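Long-range contacts in tRNA(Phe) 7-((3-amino-3-carboxypropyl)-4-demethylwyosine(37)-N(4))-methyltransferase 1 (Pyrococcus horikoshii, PDB 2IT3), which probably methylates the N-4 position of a wyosine-type modified guanosine at position 37 of tRNA(Phe), with S-adenosyl-L-methionine as methyl donor: residues Val122-Ser127 / Ser193-Leu198; Gly56-Met61 / Gly76-Glu81. One frame throughout, in Å; residues are numbered along the deposited sequence.

Contact 1: residues Val122-Ser127 / Ser193-Leu198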
loop_
_atom_site.group_PDB
_atom_site.type_symbol
_atom_site.label_atom_id
_atom_site.label_comp_id
_atom_site.label_asym_id
_atom_site.label_seq_id
_atom_site.Cartn_x
_atom_site.Cartn_y
_atom_site.Cartn_z
ATOM N N VAL A 122 11.315 -4.446 11.435
ATOM C CA VAL A 122 9.919 -4.479 11.007
ATOM C C VAL A 122 8.940 -4.398 12.184
ATOM O O VAL A 122 7.993 -3.608 12.153
ATOM C CB VAL A 122 9.604 -5.758 10.197
ATOM C CG1 VAL A 122 8.110 -5.868 9.978
ATOM C CG2 VAL A 122 10.319 -5.725 8.855
ATOM N N ASN A 123 9.163 -5.209 13.220
ATOM C CA ASN A 123 8.276 -5.200 14.383
ATOM C C ASN A 123 8.325 -3.851 15.089
ATOM O O ASN A 123 7.303 -3.346 15.556
ATOM C CB ASN A 123 8.659 -6.299 15.380
ATOM C CG ASN A 123 8.647 -7.684 14.765
ATOM O OD1 ASN A 123 7.798 -8.003 13.934
ATOM N ND2 ASN A 123 9.584 -8.520 15.184
ATOM N N LEU A 124 9.520 -3.274 15.175
ATOM C CA LEU A 124 9.679 -1.972 15.814
ATOM C C LEU A 124 8.934 -0.912 15.012
ATOM O O LEU A 124 8.281 -0.037 15.575
ATOM C CB LEU A 124 11.158 -1.585 15.899
ATOM C CG LEU A 124 11.380 -0.133 16.342
ATOM C CD1 LEU A 124 10.858 0.044 17.765
ATOM C CD2 LEU A 124 12.859 0.232 16.258
ATOM N N ALA A 125 9.044 -0.998 13.687
ATOM C CA ALA A 125 8.388 -0.047 12.802
ATOM C C ALA A 125 6.878 -0.170 12.939
ATOM O O ALA A 125 6.184 0.830 13.069
ATOM C CB ALA A 125 8.803 -0.295 11.355
ATOM N N VAL A 126 6.374 -1.400 12.900
ATOM C CA VAL A 126 4.935 -1.627 13.031
ATOM C C VAL A 126 4.407 -1.072 14.346
ATOM O O VAL A 126 3.369 -0.405 14.369
ATOM C CB VAL A 126 4.575 -3.134 12.956
ATOM C CG1 VAL A 126 3.105 -3.334 13.309
ATOM C CG2 VAL A 126 4.834 -3.673 11.557
ATOM N N SER A 127 5.119 -1.334 15.440
ATOM C CA SER A 127 4.648 -0.876 16.740
ATOM C C SER A 127 4.667 0.654 16.863
ATOM O O SER A 127 4.098 1.234 17.777
ATOM C CB SER A 127 5.536 -1.506 17.818
ATOM O OG SER A 127 6.821 -0.876 17.803
ATOM N N SER A 193 12.532 8.068 18.226
ATOM C CA SER A 193 12.869 7.981 19.639
ATOM C C SER A 193 13.151 6.545 20.072
ATOM O O SER A 193 13.949 6.308 20.978
ATOM C CB SER A 193 11.737 8.561 20.493
ATOM O OG SER A 193 10.569 7.772 20.385
ATOM N N LYS A 194 12.501 5.589 19.420
ATOM C CA LYS A 194 12.684 4.185 19.770
ATOM C C LYS A 194 13.785 3.499 18.971
ATOM O O LYS A 194 14.153 2.365 19.267
ATOM C CB LYS A 194 11.381 3.413 19.558
ATOM C CG LYS A 194 10.185 3.939 20.324
ATOM C CD LYS A 194 8.958 3.131 19.950
ATOM C CE LYS A 194 7.676 3.776 20.448
ATOM N NZ LYS A 194 6.479 3.028 19.965
ATOM N N ILE A 195 14.313 4.184 17.964
ATOM C CA ILE A 195 15.344 3.598 17.118
ATOM C C ILE A 195 16.676 3.331 17.827
ATOM O O ILE A 195 17.416 2.425 17.441
ATOM C CB ILE A 195 15.585 4.478 15.875
ATOM C CG1 ILE A 195 16.184 3.632 14.753
ATOM C CG2 ILE A 195 16.499 5.629 16.215
ATOM C CD1 ILE A 195 15.259 2.532 14.264
ATOM N N ASN A 196 16.975 4.112 18.862
ATOM C CA ASN A 196 18.218 3.958 19.626
ATOM C C ASN A 196 18.369 2.580 20.274
ATOM O O ASN A 196 19.454 1.993 20.270
ATOM C CB ASN A 196 18.301 5.030 20.717
ATOM C CG ASN A 196 17.051 5.081 21.585
ATOM O OD1 ASN A 196 16.685 4.097 22.228
ATOM N ND2 ASN A 196 16.390 6.233 21.602
ATOM N N ALA A 197 17.276 2.073 20.830
ATOM C CA ALA A 197 17.272 0.777 21.495
ATOM C C ALA A 197 17.604 -0.362 20.537
ATOM O O ALA A 197 18.106 -1.411 20.947
ATOM C CB ALA A 197 15.908 0.534 22.137
ATOM N N LEU A 198 17.315 -0.148 19.259
ATOM C CA LEU A 198 17.561 -1.150 18.233
ATOM C C LEU A 198 19.049 -1.466 18.108
ATOM O O LEU A 198 19.428 -2.520 17.594
ATOM C CB LEU A 198 17.019 -0.651 16.894
ATOM C CG LEU A 198 16.820 -1.672 15.777
ATOM C CD1 LEU A 198 15.763 -2.680 16.197
ATOM C CD2 LEU A 198 16.394 -0.955 14.508
#

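Contact 2: residues Gly56-Met61 / Gly76-Glu81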
loop_
_atom_site.group_PDB
_atom_site.type_symbol
_atom_site.label_atom_id
_atom_site.label_comp_id
_atom_site.label_asym_id
_atom_site.label_seq_id
_atom_site.Cartn_x
_atom_site.Cartn_y
_atom_site.Cartn_z
ATOM N N GLY A 56 6.613 12.144 4.046
ATOM C CA GLY A 56 5.261 12.215 3.523
ATOM C C GLY A 56 5.143 13.320 2.488
ATOM O O GLY A 56 5.987 14.221 2.425
ATOM N N ARG A 57 4.116 13.242 1.652
ATOM C CA ARG A 57 3.921 14.268 0.649
ATOM C C ARG A 57 2.509 14.273 0.106
ATOM O O ARG A 57 1.845 13.233 0.026
ATOM C CB ARG A 57 4.909 14.104 -0.505
ATOM C CG ARG A 57 4.621 12.944 -1.421
ATOM C CD ARG A 57 5.459 13.038 -2.684
ATOM N NE ARG A 57 4.759 12.480 -3.842
ATOM C CZ ARG A 57 4.454 11.195 -3.986
ATOM N NH1 ARG A 57 4.798 10.321 -3.045
ATOM N NH2 ARG A 57 3.784 10.788 -5.055
ATOM N N ILE A 58 2.064 15.472 -0.246
ATOM C CA ILE A 58 0.754 15.702 -0.814
ATOM C C ILE A 58 1.053 16.120 -2.246
ATOM O O ILE A 58 2.058 16.778 -2.502
ATOM C CB ILE A 58 0.029 16.831 -0.056
ATOM C CG1 ILE A 58 -0.163 16.419 1.406
ATOM C CG2 ILE A 58 -1.294 17.161 -0.741
ATOM C CD1 ILE A 58 -0.874 17.475 2.278
ATOM N N SER A 59 0.204 15.719 -3.186
ATOM C CA SER A 59 0.429 16.068 -4.580
ATOM C C SER A 59 -0.859 16.136 -5.367
ATOM O O SER A 59 -1.897 15.633 -4.938
ATOM C CB SER A 59 1.331 15.033 -5.261
ATOM O OG SER A 59 2.610 14.995 -4.669
ATOM N N VAL A 60 -0.747 16.737 -6.547
ATOM C CA VAL A 60 -1.841 16.896 -7.490
ATOM C C VAL A 60 -1.212 16.488 -8.815
ATOM O O VAL A 60 -0.207 17.072 -9.218
ATOM C CB VAL A 60 -2.293 18.372 -7.574
ATOM C CG1 VAL A 60 -3.345 18.542 -8.663
ATOM C CG2 VAL A 60 -2.841 18.831 -6.224
HETATM N N MSE A 61 -1.774 15.481 -9.479
HETATM C CA MSE A 61 -1.221 15.022 -10.752
HETATM C C MSE A 61 -2.294 14.489 -11.705
HETATM O O MSE A 61 -3.341 14.009 -11.264
HETATM C CB MSE A 61 -0.174 13.932 -10.496
HETATM C CG MSE A 61 -0.702 12.713 -9.743
HETATM SE SE MSE A 61 -1.456 11.305 -10.870
HETATM C CE MSE A 61 0.157 10.293 -11.199
ATOM N N GLY A 76 1.567 19.703 -8.834
ATOM C CA GLY A 76 1.972 20.285 -7.572
ATOM C C GLY A 76 2.465 19.212 -6.622
ATOM O O GLY A 76 1.933 18.099 -6.621
ATOM N N LYS A 77 3.481 19.540 -5.825
ATOM C CA LYS A 77 4.053 18.607 -4.853
ATOM C C LYS A 77 4.438 19.331 -3.581
ATOM O O LYS A 77 5.196 20.296 -3.622
ATOM C CB LYS A 77 5.316 17.922 -5.394
ATOM C CG LYS A 77 5.097 16.951 -6.530
ATOM C CD LYS A 77 6.221 15.918 -6.587
ATOM C CE LYS A 77 6.237 15.072 -5.325
ATOM N NZ LYS A 77 7.147 13.894 -5.418
ATOM N N TRP A 78 3.941 18.845 -2.450
ATOM C CA TRP A 78 4.240 19.455 -1.167
ATOM C C TRP A 78 4.626 18.406 -0.133
ATOM O O TRP A 78 3.952 17.388 0.016
ATOM C CB TRP A 78 3.024 20.218 -0.667
ATOM C CG TRP A 78 2.513 21.191 -1.654
ATOM C CD1 TRP A 78 2.950 22.467 -1.849
ATOM C CD2 TRP A 78 1.481 20.964 -2.615
ATOM N NE1 TRP A 78 2.251 23.050 -2.871
ATOM C CE2 TRP A 78 1.341 22.151 -3.360
ATOM C CE3 TRP A 78 0.660 19.874 -2.917
ATOM C CZ2 TRP A 78 0.409 22.281 -4.393
ATOM C CZ3 TRP A 78 -0.266 20.000 -3.942
ATOM C CH2 TRP A 78 -0.384 21.196 -4.668
ATOM N N HIS A 79 5.713 18.672 0.583
ATOM C CA HIS A 79 6.207 17.779 1.627
ATOM C C HIS A 79 5.910 18.423 2.981
ATOM O O HIS A 79 6.761 18.439 3.877
ATOM C CB HIS A 79 7.720 17.567 1.461
ATOM C CG HIS A 79 8.091 16.752 0.260
ATOM N ND1 HIS A 79 8.181 15.375 0.292
ATOM C CD2 HIS A 79 8.364 17.116 -1.017
ATOM C CE1 HIS A 79 8.495 14.926 -0.911
ATOM N NE2 HIS A 79 8.610 15.963 -1.724
ATOM N N ARG A 80 4.695 18.948 3.116
ATOM C CA ARG A 80 4.238 19.614 4.336
ATOM C C ARG A 80 2.723 19.790 4.246
ATOM O O ARG A 80 2.124 19.489 3.212
ATOM C CB ARG A 80 4.885 20.999 4.443
ATOM C CG ARG A 80 4.458 21.956 3.325
ATOM C CD ARG A 80 5.169 23.301 3.403
ATOM N NE ARG A 80 4.599 24.288 2.482
ATOM C CZ ARG A 80 4.683 24.217 1.159
ATOM N NH1 ARG A 80 5.320 23.204 0.588
ATOM N NH2 ARG A 80 4.117 25.151 0.402
ATOM N N GLU A 81 2.094 20.266 5.319
ATOM C CA GLU A 81 0.656 20.506 5.263
ATOM C C GLU A 81 0.482 21.554 4.174
ATOM O O GLU A 81 1.363 22.383 3.972
ATOM C CB GLU A 81 0.134 21.049 6.592
ATOM C CG GLU A 81 0.127 20.037 7.726
ATOM C CD GLU A 81 -0.411 20.624 9.020
ATOM O OE1 GLU A 81 -1.611 20.979 9.066
ATOM O OE2 GLU A 81 0.372 20.736 9.990
HETATM O O HOH W 1 6.928 15.633 4.855
#

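Contact 1: residues Val122-Ser127 / Ser193-Leu198
Leu124 pushes its forked end into the turn formed by Lys194, Ile195 and Leu198, and is the main side chain of the contact. Its two methyls divide the work: CD1 lies 3.9 Å from Lys194 CB, while CD2 reaches Ile195 CD1 at 3.9 Å and also touches Leu198, whose CD1 is 4.1 Å from it. Leu124 CB points toward the other segment, and CG, anti to the backbone N (chi1 170°), carries the fork on so that both methyls reach it. Ile195 meets it at about a right angle, offering only the methyl at the end of its longer branch; that residue is buried, with Lys41 and Ile42 of helix 36-43 also touching it. Leu198 turns its own fork to the same CD2 and leans on Ile45 as well. Lys194 behaves differently. Beyond CG its chain is fully extended and runs on past Leu124 to Ser127, bringing NZ to 3.7 Å from Ser127 O, a long approach that would probably be electrostatically favourable. Arg190 makes a weak hydrogen bond to the same oxygen. Ser127 OG is turned back onto its own helix and donates to Leu124 O at 2.8 Å, approaching from above the carbonyl plane. The joint is thus apolar around Leu124 and polar along the lysine, with Ala125 facing away toward Ile147 of strand 143-148. This is plain packing near the surface, a single leucine of helix 115-127 held against the C-terminal part of helix 167-194 and the chain just after Lys194.

Contact 2: residues Gly56-Met61 / Gly76-Glu81
The antiparallel beta hairpin of strands 48-63 and 73-78 supplies this contact, with the axes of segments 57-61 and 76-78 4.7 Å apart at closest approach. Ile58 and Trp78 form a hydrogen-bonded pair, Ile58 N reaching Trp78 O at 2.7 Å and Trp78 N returning to Ile58 O at 2.8 Å, both nearly straight. Val60 N bonds Gly76 O at 3.0 Å; the return bond from Gly76 N to Val60 O is weak. Trp78 lays its six-membered ring along the partner strand: Val60 CG2 meets CZ3 at the ring edge, 3.6 Å away, and Ile58 CG2 approaches CE3. Gly76 C lies over one indole face, toward its rim; a CB would clash with CH2. In the antiparallel sheet, strand 48-63 also pairs with strand 98-112, and the face bearing Ile58, Val60 and Trp78 packs on helices 84-92 and 167-194. The other face carries Ser59 and Lys77. Arg57 CB sits over one face of the His79 ring, a CH-pi contact 3.9 Å from its centroid, while the arginine chain, bent at chi3 (-148°), crosses Lys77 with NE 3.2 Å from NZ, a close pair of like charges; Lys77 makes a cation-pi contact with Trp74. With an alanine here, the packing of Arg57 CD on Lys77 CE is likely to be lost, opening a gap. His79 ND1 gives Gly56 O a weak hydrogen bond, and a water donates to both Gly56 O and His79 O.

How the contacts relate
Contact 2 comes first along the chain and is complete before contact 1 begins. Their centres lie about 27 Å apart on opposite sides of the chain's centre, and their nearest atoms remain about 14 Å from each other. What joins them is helix 167-194: its end takes part in contact 1, while farther back Ala177, Asn178 and Met181 cover Ile58 of contact 2 and Arg182 forms a salt bridge with Glu81. The antiparallel sheet is a second connection, since it contains the hairpin and also strand 143-148, on which helix 115-127 rests. One long helix of this TYW3-family methyltransferase therefore spans from the hairpin to the packing of helix 115-127.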